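Local coordinates for aminotransferase, class I (Staphylococcus aureus, PDB 2O1B), which probably catalyses the pyridoxal-phosphate-dependent transfer of an amino group between an amino acid such as aspartate and a 2-oxo acid, at residues Ile66-Lys71 against Ala294-Asn299; Asp107-Val112 against Ala274-Gln279; Gly142-Leu147 against Lys368-Asn373. All coordinates share one frame; numbering follows the deposited sequence.

Contact 1. Residues Ile66-Lys71 against Ala294-Asn299; sequences IDHFQK and AIYALN
Tyr296 of helix 288-300 lays its phenol ring flat over the imidazole of His68 on helix 63-72, joining two helices distant in sequence. The closest CA atoms of the two segments, His68 CA and Tyr296 CA, stand 7.3 Å apart. Tyr296 sets out toward His68 from its CB, with CG anti to the backbone N (chi1 -165°), which carries the ring across the gap. Tyr296 CG is the first atom to meet its partner, 3.9 Å from His68 CG and a little farther from His68 CB. Next along the ring, Tyr296 CD2 comes 3.6 Å from His68 CG. Tyr296 CE2 lies over the middle of the imidazole, while CZ lies just past the rim and the hydroxyl projects beyond the imidazole. The result is a face-to-face stack, the ring centroids of His68 and Tyr296 3.8 Å apart and the planes inclined by 18°. Below it, Phe69 packs on Ala289, Leu290 and Ala293 of helix 288-300, so the stack extends a buried interface to the protein surface. Two flat aromatic groups suit a partly exposed site, where they can bury their faces against each other. No hydrogen bond crosses between the segments: dispersion and ring electrostatics hold the pair, and any protonation of the imidazole would probably strengthen its attraction to the tyrosine.

Contact 2. Residues Asp107-Val112 against Ala274-Gln279; sequences DKEDEV and ALKKYQ
The turn Asp107-Val112 faces one side of helix 269-282, with Val112 CA and Lys276 CA as the nearest pair of CA atoms at 8.7 Å, a gap bridged by a single long side chain. Lys276 points toward the turn, and on the extended first part of its chain Lys276 CD passes 3.8 Å from Val112 O. The bend at chi3 (77°) then swings CE and NZ toward Glu109, and the ammonium donates to the backbone, Lys276 NZ to Glu109 O at 3.1 Å. This bond runs in the carbonyl plane onto a lone pair, at a C=O...N angle of 133°. A water serves as the next acceptor, 2.8 Å from Lys276 NZ, and donates hydrogen bonds to the carbonyl oxygens of Lys108 and Val112; the link to Val112 O is short, at 2.6 Å. A lysine suits the place because its slender chain reaches where backbone oxygens converge, and its buried charge is probably eased by them. The Glu109 carboxylate stands farther off, with Glu109 OE1 4.4 Å from Lys276 NZ, and forms its salt bridge with Lys91 instead. Asp107 organises the turn itself: Glu109 N donates to Asp107 OD1 at 2.8 Å, making an Asx turn, and Asp110 N adds a bond at 2.9 Å from the opposite face of the carboxylate, completing the wider Asx motif, which probably helps hold the carbonyls toward the lysine. Gln273, one turn back on the helix, also donates to the carbonyls of Glu109 and Asp110. Val112 begins edge strand 112-115 and turns its side chain away, onto Ile94 and Val95 of helix 88-102, whereas Leu275 and Lys276 touch Cys113 of the same strand; another side of the helix meets the second subunit, where Lys277 forms a salt bridge with Asp31 of that chain.

Contact 3. Residues Gly142-Leu147 against Lys368-Asn373; sequences GYTDYL and KPFGEN. With PLP (pyridoxal-5'-phosphate), chain B.
Phe370 presents the edge of its ring to the carbonyl of Gly142 and an oblique aspect to the methyl of Thr144. Gly142 O lies in the plane of the phenyl, 3.3 Å from Phe370 CD1, where the weakly positive ring hydrogens are directed. Thr144 CG2 comes to 4.2 Å from the centroid of the Phe370 ring, an off-centre CH-pi contact, and also rests 3.5 Å from Pro369 O. That methyl is placed anti to the Thr144 carbonyl carbon, while OG1 takes the position between N and C (chi1 48°) and sits over the rim of the Tyr143 ring. Tyr143 offers its opposite face to pyridoxal-5'-phosphate: PLP C2 lies over the centre of the phenol ring, and Tyr143 OH reaches to 3.3 Å from PLP C4. The backbones are tied as well, Gly142 N donating to Phe370 O at 2.8 Å in a nearly straight bond (165°), so that Gly142 meets Phe370 through both its N and its O. Asn192 touches both Tyr143 and Phe370 and hydrogen-bonds the cofactor. Chemically, the loop is anchored by one short N-H...O hydrogen bond and by weak CH contacts behind the aromatic residue that covers the cofactor ring; Phe370 holds Gly142 and Thr144, the neighbours of Tyr143 in sequence, and so may help indirectly to position that ring.

How the contacts relate
Only contact 3 reaches the cofactor, through Tyr143; contacts 1 and 2 lie farther out, on the side of the chain that meets the second subunit, and both touch that subunit. Their centres are 23 Å apart, with nearest atoms about 9 Å apart, and they are linked in sequence because helices 269-282 and 288-300 follow one another; along the chain, contact 2 is nested within the loop closed by contact 1. Contact 3 alternates with both. Its centre is 34 Å from that of contact 1, across the middle of the chain, and 28 Å from that of contact 2. The second subunit also contributes to the PLP site, through Tyr81.

Contact 1. Residues Ile66-Lys71 against Ala294-Asn299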
loop_
_atom_site.group_PDB
_atom_site.type_symbol
_atom_site.label_atom_id
_atom_site.label_comp_id
_atom_site.label_asym_id
_atom_site.label_seq_id
_atom_site.Cartn_x
_atom_site.Cartn_y
_atom_site.Cartn_z
ATOM N N ILE A 66 14.377 17.039 -1.561
ATOM C CA ILE A 66 15.336 16.095 -2.133
ATOM C C ILE A 66 16.592 15.931 -1.272
ATOM O O ILE A 66 16.966 14.799 -0.957
ATOM C CB ILE A 66 15.711 16.459 -3.599
ATOM C CG1 ILE A 66 14.464 16.485 -4.497
ATOM C CG2 ILE A 66 16.722 15.462 -4.170
ATOM C CD1 ILE A 66 13.657 15.170 -4.484
ATOM N N ASP A 67 17.241 17.037 -0.895
ATOM C CA ASP A 67 18.464 16.968 -0.055
ATOM C C ASP A 67 18.241 16.236 1.265
ATOM O O ASP A 67 19.079 15.448 1.696
ATOM C CB ASP A 67 19.022 18.356 0.277
ATOM C CG ASP A 67 19.360 19.164 -0.946
ATOM O OD1 ASP A 67 19.367 20.421 -0.837
ATOM O OD2 ASP A 67 19.629 18.554 -2.008
ATOM N N HIS A 68 17.114 16.516 1.911
ATOM C CA HIS A 68 16.786 15.859 3.170
ATOM C C HIS A 68 16.418 14.385 3.036
ATOM O O HIS A 68 16.721 13.593 3.929
ATOM C CB HIS A 68 15.734 16.648 3.949
ATOM C CG HIS A 68 16.345 17.698 4.823
ATOM N ND1 HIS A 68 16.434 17.567 6.191
ATOM C CD2 HIS A 68 16.985 18.853 4.512
ATOM C CE1 HIS A 68 17.062 18.618 6.690
ATOM N NE2 HIS A 68 17.415 19.410 5.691
ATOM N N PHE A 69 15.790 14.011 1.925
ATOM C CA PHE A 69 15.571 12.591 1.617
ATOM C C PHE A 69 16.930 11.878 1.438
ATOM O O PHE A 69 17.181 10.850 2.057
ATOM C CB PHE A 69 14.700 12.458 0.367
ATOM C CG PHE A 69 13.908 11.162 0.277
ATOM C CD1 PHE A 69 12.631 11.169 -0.266
ATOM C CD2 PHE A 69 14.437 9.953 0.715
ATOM C CE1 PHE A 69 11.898 10.002 -0.371
ATOM C CE2 PHE A 69 13.714 8.766 0.608
ATOM C CZ PHE A 69 12.439 8.796 0.068
ATOM N N GLN A 70 17.814 12.444 0.622
ATOM C CA GLN A 70 19.142 11.896 0.405
ATOM C C GLN A 70 19.863 11.616 1.727
ATOM O O GLN A 70 20.462 10.554 1.900
ATOM C CB GLN A 70 19.979 12.823 -0.500
ATOM C CG GLN A 70 19.464 12.813 -1.945
ATOM C CD GLN A 70 20.167 13.775 -2.885
ATOM O OE1 GLN A 70 20.171 13.556 -4.099
ATOM N NE2 GLN A 70 20.747 14.850 -2.342
ATOM N N LYS A 71 19.772 12.569 2.651
ATOM C CA LYS A 71 20.405 12.447 3.960
ATOM C C LYS A 71 19.736 11.398 4.829
ATOM O O LYS A 71 20.426 10.624 5.502
ATOM C CB LYS A 71 20.461 13.799 4.671
ATOM C CG LYS A 71 21.478 14.726 4.043
ATOM C CD LYS A 71 21.765 15.949 4.894
ATOM C CE LYS A 71 22.984 16.703 4.374
ATOM N NZ LYS A 71 24.283 16.006 4.672
ATOM N N ALA A 294 8.831 13.963 3.959
ATOM C CA ALA A 294 7.483 14.475 4.173
ATOM C C ALA A 294 7.399 15.498 5.321
ATOM O O ALA A 294 6.710 16.525 5.207
ATOM C CB ALA A 294 6.525 13.324 4.407
ATOM N N ILE A 295 8.112 15.214 6.413
ATOM C CA ILE A 295 8.177 16.094 7.576
ATOM C C ILE A 295 8.785 17.401 7.121
ATOM O O ILE A 295 8.270 18.479 7.416
ATOM C CB ILE A 295 9.068 15.484 8.706
ATOM C CG1 ILE A 295 8.335 14.347 9.428
ATOM C CG2 ILE A 295 9.524 16.572 9.716
ATOM C CD1 ILE A 295 9.263 13.339 10.127
ATOM N N TYR A 296 9.889 17.298 6.393
ATOM C CA TYR A 296 10.591 18.485 5.940
ATOM C C TYR A 296 9.685 19.329 5.052
ATOM O O TYR A 296 9.638 20.540 5.207
ATOM C CB TYR A 296 11.862 18.100 5.200
ATOM C CG TYR A 296 12.789 19.266 5.026
ATOM C CD1 TYR A 296 12.822 19.983 3.832
ATOM C CD2 TYR A 296 13.610 19.678 6.070
ATOM C CE1 TYR A 296 13.667 21.064 3.680
ATOM C CE2 TYR A 296 14.460 20.751 5.927
ATOM C CZ TYR A 296 14.483 21.434 4.732
ATOM O OH TYR A 296 15.332 22.499 4.601
ATOM N N ALA A 297 8.934 18.677 4.160
ATOM C CA ALA A 297 8.053 19.383 3.234
ATOM C C ALA A 297 6.985 20.174 3.977
ATOM O O ALA A 297 6.845 21.380 3.772
ATOM C CB ALA A 297 7.423 18.419 2.249
ATOM N N LEU A 298 6.247 19.483 4.842
ATOM C CA LEU A 298 5.160 20.077 5.614
ATOM C C LEU A 298 5.612 21.222 6.487
ATOM O O LEU A 298 4.938 22.245 6.562
ATOM C CB LEU A 298 4.467 19.010 6.470
ATOM C CG LEU A 298 3.668 17.982 5.665
ATOM C CD1 LEU A 298 3.310 16.770 6.523
ATOM C CD2 LEU A 298 2.421 18.639 5.109
ATOM N N ASN A 299 6.759 21.049 7.138
ATOM C CA ASN A 299 7.290 22.069 8.036
ATOM C C ASN A 299 7.776 23.339 7.348
ATOM O O ASN A 299 7.693 24.422 7.922
ATOM C CB ASN A 299 8.425 21.504 8.900
ATOM C CG ASN A 299 7.931 20.573 9.998
ATOM O OD1 ASN A 299 8.719 19.808 10.560
ATOM N ND2 ASN A 299 6.631 20.624 10.310
#

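Contact 2. Residues Asp107-Val112 against Ala274-Gln279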
loop_
_atom_site.group_PDB
_atom_site.type_symbol
_atom_site.label_atom_id
_atom_site.label_comp_id
_atom_site.label_asym_id
_atom_site.label_seq_id
_atom_site.Cartn_x
_atom_site.Cartn_y
_atom_site.Cartn_z
ATOM N N ASP A 107 -5.446 15.653 17.541
ATOM C CA ASP A 107 -4.663 14.792 18.428
ATOM C C ASP A 107 -3.815 13.814 17.605
ATOM O O ASP A 107 -4.329 13.120 16.729
ATOM C CB ASP A 107 -5.583 14.037 19.395
ATOM C CG ASP A 107 -4.811 13.150 20.367
ATOM O OD1 ASP A 107 -4.223 12.133 19.931
ATOM O OD2 ASP A 107 -4.797 13.473 21.572
ATOM N N LYS A 108 -2.522 13.750 17.914
ATOM C CA LYS A 108 -1.575 12.936 17.146
ATOM C C LYS A 108 -1.886 11.440 17.121
ATOM O O LYS A 108 -1.636 10.768 16.124
ATOM C CB LYS A 108 -0.156 13.127 17.668
ATOM C CG LYS A 108 0.409 14.514 17.510
ATOM C CD LYS A 108 1.911 14.514 17.816
ATOM C CE LYS A 108 2.204 14.386 19.307
ATOM N NZ LYS A 108 2.088 12.966 19.747
ATOM N N GLU A 109 -2.415 10.914 18.214
ATOM C CA GLU A 109 -2.761 9.504 18.262
ATOM C C GLU A 109 -4.155 9.261 17.707
ATOM O O GLU A 109 -4.360 8.367 16.881
ATOM C CB GLU A 109 -2.656 8.971 19.697
ATOM C CG GLU A 109 -1.425 8.133 20.000
ATOM C CD GLU A 109 -0.151 8.623 19.317
ATOM O OE1 GLU A 109 0.348 7.891 18.445
ATOM O OE2 GLU A 109 0.353 9.726 19.649
ATOM N N ASP A 110 -5.110 10.072 18.137
ATOM C CA ASP A 110 -6.513 9.766 17.905
ATOM C C ASP A 110 -7.012 10.193 16.533
ATOM O O ASP A 110 -7.981 9.622 16.006
ATOM C CB ASP A 110 -7.381 10.435 18.979
ATOM C CG ASP A 110 -7.193 9.830 20.367
ATOM O OD1 ASP A 110 -6.610 8.721 20.491
ATOM O OD2 ASP A 110 -7.646 10.474 21.344
ATOM N N GLU A 111 -6.387 11.228 15.979
ATOM C CA GLU A 111 -6.978 11.956 14.852
ATOM C C GLU A 111 -6.050 12.130 13.649
ATOM O O GLU A 111 -6.282 12.984 12.799
ATOM C CB GLU A 111 -7.534 13.310 15.338
ATOM C CG GLU A 111 -8.611 13.137 16.411
ATOM C CD GLU A 111 -9.101 14.429 17.037
ATOM O OE1 GLU A 111 -8.304 15.374 17.191
ATOM O OE2 GLU A 111 -10.299 14.478 17.405
ATOM N N VAL A 112 -5.020 11.289 13.570
ATOM C CA VAL A 112 -4.055 11.332 12.480
ATOM C C VAL A 112 -3.683 9.919 12.021
ATOM O O VAL A 112 -3.305 9.083 12.841
ATOM C CB VAL A 112 -2.767 12.090 12.902
ATOM C CG1 VAL A 112 -1.747 12.037 11.801
ATOM C CG2 VAL A 112 -3.074 13.543 13.252
ATOM N N ALA A 274 -10.136 3.146 12.690
ATOM C CA ALA A 274 -10.442 2.029 11.780
ATOM C C ALA A 274 -9.404 1.954 10.656
ATOM O O ALA A 274 -8.879 0.877 10.357
ATOM C CB ALA A 274 -11.853 2.160 11.209
ATOM N N LEU A 275 -9.102 3.096 10.044
ATOM C CA LEU A 275 -8.034 3.152 9.046
ATOM C C LEU A 275 -6.704 2.660 9.604
ATOM O O LEU A 275 -6.044 1.840 8.975
ATOM C CB LEU A 275 -7.860 4.560 8.498
ATOM C CG LEU A 275 -8.685 4.929 7.280
ATOM C CD1 LEU A 275 -8.595 6.437 7.047
ATOM C CD2 LEU A 275 -8.214 4.138 6.051
ATOM N N LYS A 276 -6.322 3.167 10.779
ATOM C CA LYS A 276 -5.078 2.760 11.441
ATOM C C LYS A 276 -5.061 1.242 11.653
ATOM O O LYS A 276 -4.085 0.583 11.335
ATOM C CB LYS A 276 -4.892 3.494 12.777
ATOM C CG LYS A 276 -4.588 4.987 12.643
ATOM C CD LYS A 276 -4.355 5.631 13.997
ATOM C CE LYS A 276 -2.958 5.293 14.532
ATOM N NZ LYS A 276 -2.620 5.986 15.806
ATOM N N LYS A 277 -6.149 0.680 12.167
ATOM C CA LYS A 277 -6.211 -0.769 12.328
ATOM C C LYS A 277 -6.044 -1.504 10.985
ATOM O O LYS A 277 -5.319 -2.498 10.883
ATOM C CB LYS A 277 -7.515 -1.201 13.006
ATOM C CG LYS A 277 -7.460 -2.639 13.448
ATOM C CD LYS A 277 -8.791 -3.158 13.915
ATOM C CE LYS A 277 -8.787 -4.673 13.878
ATOM N NZ LYS A 277 -7.535 -5.248 14.447
ATOM N N TYR A 278 -6.714 -1.010 9.955
ATOM C CA TYR A 278 -6.625 -1.627 8.639
ATOM C C TYR A 278 -5.181 -1.646 8.154
ATOM O O TYR A 278 -4.716 -2.653 7.615
ATOM C CB TYR A 278 -7.483 -0.856 7.642
ATOM C CG TYR A 278 -7.422 -1.392 6.227
ATOM C CD1 TYR A 278 -6.637 -0.770 5.255
ATOM C CD2 TYR A 278 -8.146 -2.524 5.862
ATOM C CE1 TYR A 278 -6.594 -1.255 3.952
ATOM C CE2 TYR A 278 -8.094 -3.020 4.566
ATOM C CZ TYR A 278 -7.323 -2.381 3.619
ATOM O OH TYR A 278 -7.292 -2.874 2.337
ATOM N N GLN A 279 -4.477 -0.539 8.366
ATOM C CA GLN A 279 -3.099 -0.421 7.911
ATOM C C GLN A 279 -2.083 -1.246 8.725
ATOM O O GLN A 279 -0.992 -1.519 8.235
ATOM C CB GLN A 279 -2.693 1.053 7.756
ATOM C CG GLN A 279 -3.540 1.760 6.677
ATOM C CD GLN A 279 -3.076 3.149 6.273
ATOM O OE1 GLN A 279 -3.450 3.633 5.195
ATOM N NE2 GLN A 279 -2.296 3.817 7.132
HETATM O O HOH W 1 -1.495 8.312 14.610
#

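Contact 3. Residues Gly142-Leu147 against Lys368-Asn373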
loop_
_atom_site.group_PDB
_atom_site.type_symbol
_atom_site.label_atom_id
_atom_site.label_comp_id
_atom_site.label_asym_id
_atom_site.label_seq_id
_atom_site.Cartn_x
_atom_site.Cartn_y
_atom_site.Cartn_z
ATOM N N GLY A 142 -17.305 13.395 -10.545
ATOM C CA GLY A 142 -16.374 13.347 -9.440
ATOM C C GLY A 142 -15.241 12.396 -9.736
ATOM O O GLY A 142 -15.155 11.840 -10.825
ATOM N N TYR A 143 -14.390 12.188 -8.740
ATOM C CA TYR A 143 -13.156 11.452 -8.946
ATOM C C TYR A 143 -13.393 9.964 -9.193
ATOM O O TYR A 143 -14.335 9.359 -8.651
ATOM C CB TYR A 143 -12.211 11.693 -7.784
ATOM C CG TYR A 143 -10.782 11.279 -8.013
ATOM C CD1 TYR A 143 -10.024 11.836 -9.049
ATOM C CD2 TYR A 143 -10.160 10.383 -7.145
ATOM C CE1 TYR A 143 -8.701 11.470 -9.244
ATOM C CE2 TYR A 143 -8.854 10.013 -7.328
ATOM C CZ TYR A 143 -8.121 10.572 -8.371
ATOM O OH TYR A 143 -6.808 10.204 -8.540
ATOM N N THR A 144 -12.527 9.407 -10.036
ATOM C CA THR A 144 -12.691 8.080 -10.631
ATOM C C THR A 144 -12.449 6.916 -9.663
ATOM O O THR A 144 -13.053 5.854 -9.796
ATOM C CB THR A 144 -11.713 7.905 -11.817
ATOM O OG1 THR A 144 -10.401 8.333 -11.414
ATOM C CG2 THR A 144 -12.166 8.736 -13.003
ATOM N N ASP A 145 -11.555 7.117 -8.700
ATOM C CA ASP A 145 -11.031 6.006 -7.897
ATOM C C ASP A 145 -11.894 5.523 -6.716
ATOM O O ASP A 145 -11.683 4.424 -6.204
ATOM C CB ASP A 145 -9.603 6.323 -7.442
ATOM C CG ASP A 145 -8.632 6.402 -8.602
ATOM O OD1 ASP A 145 -9.031 6.052 -9.731
ATOM O OD2 ASP A 145 -7.469 6.814 -8.403
ATOM N N TYR A 146 -12.879 6.320 -6.309
ATOM C CA TYR A 146 -13.695 5.978 -5.139
ATOM C C TYR A 146 -14.494 4.703 -5.361
ATOM O O TYR A 146 -14.617 3.893 -4.457
ATOM C CB TYR A 146 -14.668 7.098 -4.763
ATOM C CG TYR A 146 -14.056 8.471 -4.624
ATOM C CD1 TYR A 146 -12.740 8.636 -4.162
ATOM C CD2 TYR A 146 -14.804 9.604 -4.920
ATOM C CE1 TYR A 146 -12.169 9.920 -4.030
ATOM C CE2 TYR A 146 -14.261 10.880 -4.784
ATOM C CZ TYR A 146 -12.947 11.032 -4.348
ATOM O OH TYR A 146 -12.435 12.294 -4.220
ATOM N N LEU A 147 -15.007 4.528 -6.574
ATOM C CA LEU A 147 -15.944 3.446 -6.888
ATOM C C LEU A 147 -15.355 2.089 -6.505
ATOM O O LEU A 147 -16.053 1.240 -5.946
ATOM C CB LEU A 147 -16.291 3.464 -8.383
ATOM C CG LEU A 147 -17.619 2.966 -8.965
ATOM C CD1 LEU A 147 -17.422 2.486 -10.396
ATOM C CD2 LEU A 147 -18.318 1.908 -8.148
ATOM N N LYS A 368 -16.526 11.076 -19.248
ATOM C CA LYS A 368 -17.342 9.876 -18.967
ATOM C C LYS A 368 -16.972 9.121 -17.679
ATOM O O LYS A 368 -17.838 8.927 -16.833
ATOM C CB LYS A 368 -17.415 8.916 -20.162
ATOM C CG LYS A 368 -18.217 7.637 -19.861
ATOM C CD LYS A 368 -18.811 7.022 -21.118
ATOM C CE LYS A 368 -19.429 5.651 -20.853
ATOM N NZ LYS A 368 -20.388 5.683 -19.711
ATOM N N PRO A 369 -15.700 8.689 -17.535
ATOM C CA PRO A 369 -15.290 7.999 -16.311
ATOM C C PRO A 369 -15.500 8.793 -15.015
ATOM O O PRO A 369 -15.478 8.208 -13.941
ATOM C CB PRO A 369 -13.792 7.733 -16.533
ATOM C CG PRO A 369 -13.383 8.644 -17.613
ATOM C CD PRO A 369 -14.580 8.794 -18.488
ATOM N N PHE A 370 -15.709 10.101 -15.109
ATOM C CA PHE A 370 -15.991 10.927 -13.930
ATOM C C PHE A 370 -17.474 10.893 -13.545
ATOM O O PHE A 370 -17.877 11.410 -12.496
ATOM C CB PHE A 370 -15.508 12.353 -14.166
ATOM C CG PHE A 370 -14.031 12.451 -14.434
ATOM C CD1 PHE A 370 -13.120 12.389 -13.389
ATOM C CD2 PHE A 370 -13.554 12.594 -15.740
ATOM C CE1 PHE A 370 -11.758 12.472 -13.628
ATOM C CE2 PHE A 370 -12.188 12.691 -15.991
ATOM C CZ PHE A 370 -11.289 12.624 -14.940
ATOM N N GLY A 371 -18.270 10.241 -14.384
ATOM C CA GLY A 371 -19.689 10.040 -14.130
ATOM C C GLY A 371 -20.536 10.425 -15.325
ATOM O O GLY A 371 -20.039 11.065 -16.266
ATOM N N GLU A 372 -21.809 10.012 -15.269
ATOM C CA GLU A 372 -22.854 10.335 -16.239
ATOM C C GLU A 372 -22.901 11.828 -16.588
ATOM O O GLU A 372 -23.083 12.202 -17.748
ATOM C CB GLU A 372 -24.212 9.899 -15.664
ATOM C CG GLU A 372 -25.246 9.401 -16.674
ATOM C CD GLU A 372 -26.459 8.761 -16.001
ATOM O OE1 GLU A 372 -26.405 8.534 -14.773
ATOM O OE2 GLU A 372 -27.469 8.481 -16.693
ATOM N N ASN A 373 -22.736 12.671 -15.574
ATOM C CA ASN A 373 -22.783 14.121 -15.727
ATOM C C ASN A 373 -21.560 14.701 -16.434
ATOM O O ASN A 373 -21.525 15.896 -16.724
ATOM C CB ASN A 373 -22.983 14.807 -14.378
ATOM C CG ASN A 373 -24.355 14.571 -13.810
ATOM O OD1 ASN A 373 -25.297 14.246 -14.545
ATOM N ND2 ASN A 373 -24.485 14.719 -12.497
HETATM N N1 PLP B . -8.038 12.460 -5.137
HETATM C C2 PLP B . -8.047 13.413 -6.138
HETATM C C2A PLP B . -9.253 14.296 -6.303
HETATM C C3 PLP B . -6.915 13.550 -6.945
HETATM O O3 PLP B . -6.873 14.479 -7.944
HETATM C C4 PLP B . -5.801 12.723 -6.741
HETATM C C4A PLP B . -4.469 13.233 -7.205
HETATM C C5 PLP B . -5.815 11.753 -5.736
HETATM C C6 PLP B . -6.949 11.626 -4.934
HETATM C C5A PLP B . -4.630 10.822 -5.511
HETATM O O4P PLP B . -3.535 11.471 -4.893
HETATM P P PLP B . -2.244 10.630 -4.404
HETATM O O1P PLP B . -1.079 10.920 -5.336
HETATM O O2P PLP B . -2.619 9.173 -4.442
HETATM O O3P PLP B . -1.916 11.089 -3.012
#